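Methyltransferase (Streptomyces regensis, PDB 5N5D) transfers a methyl group from S-adenosylmethionine to a hydroxyl oxygen, acting as an O-methyltransferase in the biosynthesis of tomaymycin. Local coordinates at the interface of chains A and B. Numbering follows the deposited sequence. Chains: chain A/B, Methyltransferase.

The interface of chains A and B. Residues chain A 59-60, 163, 165, 223; chain B 58-61.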
loop_
_atom_site.group_PDB
_atom_site.type_symbol
_atom_site.label_atom_id
_atom_site.label_comp_id
_atom_site.label_asym_id
_atom_site.label_seq_id
_atom_site.Cartn_x
_atom_site.Cartn_y
_atom_site.Cartn_z
ATOM N N LEU A 59 -6.126 2.286 -8.937
ATOM C CA LEU A 59 -6.805 3.208 -8.033
ATOM C C LEU A 59 -6.559 4.654 -8.438
ATOM O O LEU A 59 -7.451 5.501 -8.324
ATOM C CB LEU A 59 -6.334 2.967 -6.599
ATOM C CG LEU A 59 -6.883 1.705 -5.943
ATOM C CD1 LEU A 59 -6.103 1.424 -4.672
ATOM C CD2 LEU A 59 -8.364 1.869 -5.644
ATOM N N ARG A 60 -5.343 4.955 -8.887
ATOM C CA ARG A 60 -5.000 6.276 -9.398
ATOM C C ARG A 60 -5.591 6.539 -10.778
ATOM O O ARG A 60 -5.587 7.691 -11.227
ATOM C CB ARG A 60 -3.473 6.404 -9.438
ATOM C CG ARG A 60 -2.911 7.727 -9.969
ATOM C CD ARG A 60 -3.228 8.897 -9.054
ATOM N NE ARG A 60 -4.581 9.412 -9.256
ATOM C CZ ARG A 60 -5.108 10.435 -8.589
ATOM N NH1 ARG A 60 -4.403 11.082 -7.663
ATOM N NH2 ARG A 60 -6.350 10.819 -8.852
ATOM N N GLY A 163 -1.147 14.994 -7.821
ATOM C CA GLY A 163 -1.897 13.759 -7.771
ATOM C C GLY A 163 -1.088 12.533 -8.121
ATOM O O GLY A 163 -1.533 11.410 -7.842
ATOM N N VAL A 165 1.499 9.467 -8.091
ATOM C CA VAL A 165 1.974 8.548 -7.064
ATOM C C VAL A 165 3.384 8.113 -7.435
ATOM O O VAL A 165 3.643 7.729 -8.582
ATOM C CB VAL A 165 1.042 7.332 -6.916
ATOM C CG1 VAL A 165 1.376 6.558 -5.637
ATOM C CG2 VAL A 165 -0.414 7.766 -6.924
ATOM N N LEU A 223 2.747 10.866 -2.530
ATOM C CA LEU A 223 1.711 11.520 -3.312
ATOM C C LEU A 223 2.153 12.950 -3.582
ATOM O O LEU A 223 2.444 13.701 -2.643
ATOM C CB LEU A 223 0.381 11.511 -2.565
ATOM C CG LEU A 223 -0.779 12.253 -3.233
ATOM C CD1 LEU A 223 -1.203 11.553 -4.507
ATOM C CD2 LEU A 223 -1.944 12.360 -2.260
ATOM N N ARG B 58 -6.623 9.595 -0.580
ATOM C CA ARG B 58 -6.373 10.730 -1.464
ATOM C C ARG B 58 -6.067 10.286 -2.891
ATOM O O ARG B 58 -6.485 10.942 -3.850
ATOM C CB ARG B 58 -5.235 11.573 -0.906
ATOM C CG ARG B 58 -5.608 12.270 0.373
ATOM C CD ARG B 58 -4.453 13.038 0.943
ATOM N NE ARG B 58 -4.151 14.232 0.169
ATOM C CZ ARG B 58 -3.313 15.176 0.576
ATOM N NH1 ARG B 58 -2.705 15.054 1.747
ATOM N NH2 ARG B 58 -3.092 16.240 -0.182
ATOM N N LEU B 59 -5.342 9.178 -3.045
ATOM C CA LEU B 59 -5.038 8.660 -4.376
ATOM C C LEU B 59 -6.304 8.253 -5.113
ATOM O O LEU B 59 -6.410 8.432 -6.332
ATOM C CB LEU B 59 -4.096 7.464 -4.269
ATOM C CG LEU B 59 -2.630 7.811 -4.068
ATOM C CD1 LEU B 59 -1.872 6.576 -3.615
ATOM C CD2 LEU B 59 -2.058 8.362 -5.358
ATOM N N ARG B 60 -7.271 7.697 -4.389
ATOM C CA ARG B 60 -8.577 7.336 -4.924
ATOM C C ARG B 60 -9.486 8.546 -5.094
ATOM O O ARG B 60 -10.522 8.437 -5.759
ATOM C CB ARG B 60 -9.224 6.314 -3.979
ATOM C CG ARG B 60 -10.678 5.917 -4.263
ATOM C CD ARG B 60 -10.813 5.062 -5.512
ATOM N NE ARG B 60 -10.732 5.852 -6.737
ATOM C CZ ARG B 60 -10.734 5.347 -7.968
ATOM N NH1 ARG B 60 -10.811 4.032 -8.167
ATOM N NH2 ARG B 60 -10.654 6.162 -9.009
ATOM N N GLN B 61 -9.100 9.694 -4.538
ATOM C CA GLN B 61 -9.980 10.858 -4.470
ATOM C C GLN B 61 -11.304 10.481 -3.810
ATOM O O GLN B 61 -12.385 10.861 -4.266
ATOM C CB GLN B 61 -10.216 11.461 -5.857
ATOM C CG GLN B 61 -8.948 11.785 -6.624
ATOM C CD GLN B 61 -9.232 12.273 -8.032
ATOM O OE1 GLN B 61 -9.457 11.478 -8.944
ATOM N NE2 GLN B 61 -9.228 13.587 -8.213
HETATM O O HOH W 1 -8.200 8.190 -8.615
HETATM O O HOH W 2 -7.867 9.766 -11.046
#
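One face of the A:Arg60 guanidinium is covered by the backbone carbonyl of B:Leu59, whose O lies over the centre of the group, 3.3 Å from CZ. The two-fold symmetry repeats this on B:Arg60, where A:Leu59 O caps a face. Each carbonyl oxygen thus meets the flat cation from above, a placement that would be electrostatically favourable but is not a hydrogen bond. At the in-plane edge of A:Arg60 lie the amide carbon of B:Gln61 and water 2. The amide is turned 63° against the guanidinium, and the N-H of NH2 points away from B:Gln61 OE1; the link runs instead through water 2, reached from A:Arg60 NH2 at 2.9 Å and nearly straight (169° at H). On its other side water 2 lies 3.1 Å from B:Gln61 OE1. Water 2 also meets A:Arg60 O and joins water 1, which bridges the A:Leu59 and B:Leu59 carbonyls. Within its own chain, A:Arg60 NH1 donates to A:Gly163 O (2.9 Å) in a bent bond. With CG anti to the backbone N (chi1 179°), bends at chi2 and chi3 bring the guanidinium between B:Leu59 O and A:Gly163 O. An alanine here would probably leave B:Leu59 O without its cationic cover, A:Gly163 O without this donor and water 2 without its NH2 partner.

B:Leu59 CD1 packs 3.8 Å from A:Val165 CG1. The neighbouring CD2 is doubtfully placed, being modelled impossibly close to A:Val165 CG2, and its short approach to A:Leu223 CD1 shows only that these methyls are neighbours; the two leucine side chains run antiparallel alongside one another. The A:Arg60 chain lies nearly perpendicular to B:Leu59. A:Leu223 CD2 rests on B:Arg58 CB at 3.6 Å. The C-terminal ends of helices 47-60 from both chains meet in this part of the symmetric interface, and B:Leu59 reaches towards strands 165-169 and 217-224 of chain A's Rossmann-like fold; this pairing may be the working dimer, which the structure alone does not show.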